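Long-range contacts in leucine-rich repeat protein (Bacteroides thetaiotaomicron, PDB 4ECN), which is of unknown function but, as an extracellular leucine-rich repeat protein, probably serves in protein binding: residues 608-613 with 635-640; 697-702 with 728-733. All coordinates share one frame; numbering follows the deposited sequence.

Interaction 1: residues 608-613 with 635-640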
loop_
_atom_site.group_PDB
_atom_site.type_symbol
_atom_site.label_atom_id
_atom_site.label_comp_id
_atom_site.label_asym_id
_atom_site.label_seq_id
_atom_site.Cartn_x
_atom_site.Cartn_y
_atom_site.Cartn_z
ATOM N N GLU A 608 -27.722 9.724 14.556
ATOM C CA GLU A 608 -29.167 9.517 14.757
ATOM C C GLU A 608 -29.985 10.221 13.690
ATOM O O GLU A 608 -31.065 9.737 13.318
ATOM C CB GLU A 608 -29.615 10.027 16.143
ATOM C CG GLU A 608 -28.904 9.419 17.347
ATOM C CD GLU A 608 -29.362 9.960 18.690
ATOM O OE1 GLU A 608 -30.574 9.859 18.992
ATOM O OE2 GLU A 608 -28.502 10.468 19.447
ATOM N N GLU A 609 -29.498 11.405 13.250
ATOM C CA GLU A 609 -30.113 12.242 12.213
ATOM C C GLU A 609 -29.063 12.952 11.373
ATOM O O GLU A 609 -28.040 13.399 11.907
ATOM C CB GLU A 609 -31.079 13.292 12.808
ATOM C CG GLU A 609 -32.430 12.719 13.217
ATOM C CD GLU A 609 -33.583 13.701 13.224
ATOM O OE1 GLU A 609 -34.057 14.068 12.123
ATOM O OE2 GLU A 609 -34.067 14.039 14.330
ATOM N N ILE A 610 -29.340 13.089 10.062
ATOM C CA ILE A 610 -28.480 13.806 9.104
ATOM C C ILE A 610 -29.164 15.162 8.796
ATOM O O ILE A 610 -30.351 15.150 8.464
ATOM C CB ILE A 610 -28.226 12.938 7.838
ATOM C CG1 ILE A 610 -27.487 11.651 8.212
ATOM C CG2 ILE A 610 -27.458 13.700 6.783
ATOM C CD1 ILE A 610 -27.559 10.579 7.224
ATOM N N PRO A 611 -28.479 16.325 8.956
ATOM C CA PRO A 611 -29.137 17.631 8.684
ATOM C C PRO A 611 -29.688 17.739 7.253
ATOM O O PRO A 611 -29.001 17.310 6.323
ATOM C CB PRO A 611 -28.012 18.644 8.899
ATOM C CG PRO A 611 -27.022 17.938 9.750
ATOM C CD PRO A 611 -27.074 16.506 9.364
ATOM N N GLU A 612 -30.930 18.299 7.071
ATOM C CA GLU A 612 -31.642 18.412 5.767
ATOM C C GLU A 612 -30.785 19.228 4.742
ATOM O O GLU A 612 -30.989 19.107 3.524
ATOM C CB GLU A 612 -33.055 19.032 5.951
ATOM C CG GLU A 612 -34.078 18.678 4.861
ATOM C CD GLU A 612 -35.560 18.561 5.232
ATOM O OE1 GLU A 612 -35.870 18.139 6.372
ATOM O OE2 GLU A 612 -36.413 18.776 4.336
ATOM N N ASP A 613 -29.775 19.973 5.255
ATOM C CA ASP A 613 -28.816 20.795 4.512
ATOM C C ASP A 613 -27.366 20.268 4.675
ATOM O O ASP A 613 -26.426 21.039 4.444
ATOM C CB ASP A 613 -28.909 22.262 5.010
ATOM C CG ASP A 613 -28.667 22.509 6.510
ATOM O OD1 ASP A 613 -28.734 21.535 7.296
ATOM O OD2 ASP A 613 -28.475 23.691 6.900
ATOM N N PRO A 635 -32.867 10.663 5.496
ATOM C CA PRO A 635 -32.744 12.129 5.394
ATOM C C PRO A 635 -33.231 12.652 4.029
ATOM O O PRO A 635 -32.999 12.004 3.005
ATOM C CB PRO A 635 -31.243 12.365 5.597
ATOM C CG PRO A 635 -30.598 11.112 5.126
ATOM C CD PRO A 635 -31.543 9.999 5.445
ATOM N N ASN A 636 -33.920 13.814 4.016
ATOM C CA ASN A 636 -34.447 14.423 2.787
ATOM C C ASN A 636 -33.347 15.280 2.086
ATOM O O ASN A 636 -33.525 16.491 1.856
ATOM C CB ASN A 636 -35.690 15.259 3.097
ATOM C CG ASN A 636 -36.497 15.610 1.878
ATOM O OD1 ASN A 636 -36.415 14.963 0.828
ATOM N ND2 ASN A 636 -37.346 16.601 2.008
ATOM N N ILE A 637 -32.213 14.628 1.728
ATOM C CA ILE A 637 -31.066 15.294 1.115
ATOM C C ILE A 637 -30.865 14.869 -0.358
ATOM O O ILE A 637 -29.828 15.202 -0.940
ATOM C CB ILE A 637 -29.780 15.036 1.939
ATOM C CG1 ILE A 637 -29.506 13.534 2.149
ATOM C CG2 ILE A 637 -29.835 15.801 3.267
ATOM C CD1 ILE A 637 -28.072 13.209 2.606
ATOM N N PHE A 638 -31.859 14.195 -0.970
ATOM C CA PHE A 638 -31.787 13.752 -2.372
ATOM C C PHE A 638 -32.961 14.328 -3.157
ATOM O O PHE A 638 -33.802 14.988 -2.559
ATOM C CB PHE A 638 -31.758 12.215 -2.470
ATOM C CG PHE A 638 -30.820 11.555 -1.484
ATOM C CD1 PHE A 638 -29.449 11.587 -1.674
ATOM C CD2 PHE A 638 -31.314 10.912 -0.355
ATOM C CE1 PHE A 638 -28.586 10.986 -0.759
ATOM C CE2 PHE A 638 -30.443 10.324 0.567
ATOM C CZ PHE A 638 -29.086 10.360 0.353
ATOM N N ASN A 639 -32.996 14.143 -4.486
ATOM C CA ASN A 639 -34.083 14.647 -5.320
ATOM C C ASN A 639 -34.368 13.652 -6.419
ATOM O O ASN A 639 -33.507 13.420 -7.251
ATOM C CB ASN A 639 -33.756 16.030 -5.899
ATOM C CG ASN A 639 -34.894 16.748 -6.611
ATOM O OD1 ASN A 639 -36.085 16.397 -6.518
ATOM N ND2 ASN A 639 -34.540 17.817 -7.311
ATOM N N ALA A 640 -35.569 13.064 -6.429
ATOM C CA ALA A 640 -35.953 12.077 -7.424
ATOM C C ALA A 640 -36.241 12.739 -8.775
ATOM O O ALA A 640 -36.315 12.046 -9.800
ATOM C CB ALA A 640 -37.166 11.310 -6.940
#

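Interaction 2: residues 697-702 with 728-733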
loop_
_atom_site.group_PDB
_atom_site.type_symbol
_atom_site.label_atom_id
_atom_site.label_comp_id
_atom_site.label_asym_id
_atom_site.label_seq_id
_atom_site.Cartn_x
_atom_site.Cartn_y
_atom_site.Cartn_z
ATOM N N SER A 697 -39.147 7.982 -7.369
ATOM C CA SER A 697 -37.755 7.569 -7.236
ATOM C C SER A 697 -37.436 6.444 -8.252
ATOM O O SER A 697 -38.184 5.467 -8.335
ATOM C CB SER A 697 -37.471 7.125 -5.807
ATOM O OG SER A 697 -37.623 8.207 -4.902
ATOM N N PRO A 698 -36.366 6.578 -9.078
ATOM C CA PRO A 698 -36.094 5.542 -10.101
ATOM C C PRO A 698 -35.396 4.316 -9.516
ATOM O O PRO A 698 -34.295 3.954 -9.957
ATOM C CB PRO A 698 -35.200 6.266 -11.111
ATOM C CG PRO A 698 -34.563 7.362 -10.340
ATOM C CD PRO A 698 -35.381 7.678 -9.137
ATOM N N ILE A 699 -36.057 3.655 -8.548
ATOM C CA ILE A 699 -35.521 2.477 -7.871
ATOM C C ILE A 699 -35.803 1.222 -8.700
ATOM O O ILE A 699 -36.959 0.981 -9.080
ATOM C CB ILE A 699 -36.115 2.352 -6.442
ATOM C CG1 ILE A 699 -36.049 3.700 -5.683
ATOM C CG2 ILE A 699 -35.410 1.232 -5.650
ATOM C CD1 ILE A 699 -36.743 3.724 -4.302
ATOM N N SER A 700 -34.749 0.416 -8.962
ATOM C CA SER A 700 -34.831 -0.859 -9.691
ATOM C C SER A 700 -34.591 -2.051 -8.763
ATOM O O SER A 700 -35.011 -3.160 -9.086
ATOM C CB SER A 700 -33.835 -0.893 -10.837
ATOM O OG SER A 700 -32.506 -0.822 -10.363
ATOM N N THR A 701 -33.904 -1.832 -7.618
ATOM C CA THR A 701 -33.648 -2.837 -6.581
ATOM C C THR A 701 -33.966 -2.198 -5.231
ATOM O O THR A 701 -33.411 -1.134 -4.926
ATOM C CB THR A 701 -32.203 -3.380 -6.654
ATOM O OG1 THR A 701 -31.905 -3.798 -7.983
ATOM C CG2 THR A 701 -31.971 -4.543 -5.722
ATOM N N ILE A 702 -34.873 -2.822 -4.431
ATOM C CA ILE A 702 -35.225 -2.316 -3.095
ATOM C C ILE A 702 -34.865 -3.415 -2.115
ATOM O O ILE A 702 -35.378 -4.522 -2.243
ATOM C CB ILE A 702 -36.706 -1.814 -2.956
ATOM C CG1 ILE A 702 -36.946 -1.061 -1.646
ATOM C CG2 ILE A 702 -37.772 -2.909 -3.169
ATOM C CD1 ILE A 702 -36.454 0.262 -1.618
ATOM N N TYR A 728 -42.713 0.837 -12.403
ATOM C CA TYR A 728 -42.438 -0.162 -13.448
ATOM C C TYR A 728 -40.933 -0.550 -13.495
ATOM O O TYR A 728 -40.608 -1.641 -13.971
ATOM C CB TYR A 728 -42.907 0.335 -14.836
ATOM C CG TYR A 728 -41.995 1.341 -15.501
ATOM C CD1 TYR A 728 -42.051 2.694 -15.165
ATOM C CD2 TYR A 728 -41.054 0.941 -16.447
ATOM C CE1 TYR A 728 -41.176 3.622 -15.737
ATOM C CE2 TYR A 728 -40.168 1.855 -17.018
ATOM C CZ TYR A 728 -40.238 3.199 -16.668
ATOM O OH TYR A 728 -39.389 4.113 -17.262
ATOM N N LEU A 729 -40.032 0.339 -13.023
ATOM C CA LEU A 729 -38.589 0.068 -12.986
ATOM C C LEU A 729 -38.198 -1.000 -11.947
ATOM O O LEU A 729 -37.107 -1.554 -12.068
ATOM C CB LEU A 729 -37.801 1.347 -12.663
ATOM C CG LEU A 729 -37.858 2.486 -13.653
ATOM C CD1 LEU A 729 -37.136 3.689 -13.106
ATOM C CD2 LEU A 729 -37.256 2.098 -14.988
ATOM N N LEU A 730 -39.045 -1.248 -10.916
ATOM C CA LEU A 730 -38.776 -2.167 -9.805
ATOM C C LEU A 730 -38.725 -3.606 -10.305
ATOM O O LEU A 730 -39.773 -4.196 -10.614
ATOM C CB LEU A 730 -39.839 -2.002 -8.707
ATOM C CG LEU A 730 -39.481 -2.550 -7.337
ATOM C CD1 LEU A 730 -38.271 -1.811 -6.733
ATOM C CD2 LEU A 730 -40.654 -2.468 -6.406
ATOM N N THR A 731 -37.494 -4.164 -10.399
ATOM C CA THR A 731 -37.274 -5.512 -10.923
ATOM C C THR A 731 -36.754 -6.481 -9.836
ATOM O O THR A 731 -36.924 -7.699 -9.986
ATOM C CB THR A 731 -36.322 -5.474 -12.112
ATOM O OG1 THR A 731 -35.096 -4.851 -11.737
ATOM C CG2 THR A 731 -36.905 -4.732 -13.273
ATOM N N THR A 732 -36.184 -5.964 -8.736
ATOM C CA THR A 732 -35.694 -6.817 -7.639
ATOM C C THR A 732 -36.276 -6.353 -6.294
ATOM O O THR A 732 -36.248 -5.155 -5.985
ATOM C CB THR A 732 -34.170 -6.812 -7.599
ATOM O OG1 THR A 732 -33.618 -6.954 -8.926
ATOM C CG2 THR A 732 -33.616 -7.812 -6.618
ATOM N N ILE A 733 -36.821 -7.296 -5.500
ATOM C CA ILE A 733 -37.396 -6.988 -4.180
ATOM C C ILE A 733 -36.899 -8.036 -3.149
ATOM O O ILE A 733 -37.225 -9.221 -3.292
ATOM C CB ILE A 733 -38.957 -6.911 -4.198
ATOM C CG1 ILE A 733 -39.510 -6.008 -5.317
ATOM C CG2 ILE A 733 -39.455 -6.442 -2.858
ATOM C CD1 ILE A 733 -41.022 -6.095 -5.506
#

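Interaction 1: residues 608-613 with 635-640
Asn636 ND2 is held by two acceptors: the backbone O of Asp669 in the loop that follows, and, across this contact, Glu612 OE2. The second bond is weak, 3.3 Å from Asn636 ND2 to Glu612 OE2, bent to 148° at the hydrogen, and the carboxylate and amide planes stand 61° apart. Both segments are loops between strands of the leucine-rich repeat solenoid. Across the contact Ile610 lies opposite Pro635, and Glu612 opposite Ile637. Glu612 reaches the amide because CG lies anti to its backbone N (chi1 -156°) and the chain then bends at chi2. Asn636 itself is the centre of an inverse gamma turn, and its OD1 takes the N-H of Lys671, so both ends of the amide are tied to the next loop along the solenoid and its rotation is fixed.

The rest of the contact is mainly apolar. Ile610 points at Pro635 and crosses its ring obliquely, CD1 meeting Pro635 CG at 3.7 Å. Nearer the backbone, Ile610 CB lies 3.8 Å from Pro635 CB; Pro635 also touches Phe651. Ile610 CG2 lies more loosely against Ile637 CD1, at 4.3 Å. The CG1 branch of Ile637 thus serves two neighbours, for while CD1 meets Ile610, CG1 sits over one face of the Phe638 ring, toward the rim. The other branch faces carbonyl oxygens: Ile637 CG2 lies 3.5 Å from Pro611 O and equally close to Glu612 O.

Interaction 2: residues 697-702 with 728-733
Thr701 and Thr732 lie side by side and point the same way, paired across neighbouring parallel strands of the leucine-rich repeat sheet. Each has its CG2 anti to the backbone N, so like branches line up: Thr701 CG2 is 3.8 Å from Thr732 CG2, and Thr701 OG1 is alongside Thr732 OG1 at 3.7 Å. The row runs on beyond the pair, Thr701 touching Thr677 and Thr732 OG1 bonding to Asn757. Ile702 and Ile733 fill the opposite face, their CG2 atoms 3.9 Å apart. Ile702 also crosses Leu730, with Ile702 CG2 against Leu730 CD1 at 3.8 Å, and helix 690-694 closes over both through Leu692 and Phe693. At the end where the strands begin, Leu729 CD1 meets the CA-CB edge of Pro698, 3.8 Å from Pro698 CB.

Ser700 O collects three donors. Thr732 N approaches in the carbonyl plane, whereas Thr731 N and Thr731 OG1 come in tilted from it by nearly 30°. Thr731 OG1 gets there by standing between its own N and carbonyl carbon (chi1 56°). A valine in place of Thr731 would probably cost Ser700 O its hydroxyl donor and put a methyl group against the carbonyl, with the two N-H donors of the backbone remaining. One step on, the ladder continues with Ile702 N donating to Thr732 O at 3.1 Å, an N-H...O angle of 164°.

Overall arrangement
Both interactions join successive coils of the same solenoid, but at different levels of each turn. Interaction 2 is buried and lies in the parallel sheet, where backbone hydrogen bonds set the register and side chains pack on both faces. Interaction 1 joins the loops between strands: it is smaller and only partly buried, has no backbone bond across, and depends on side-chain packing supplemented by one weak side-chain hydrogen bond. The centre of interaction 1 lies about 21 Å from the centre of interaction 2. The two meet directly where Ala640 CB of interaction 1 packs against Ser697 OG of interaction 2, at 3.7 Å.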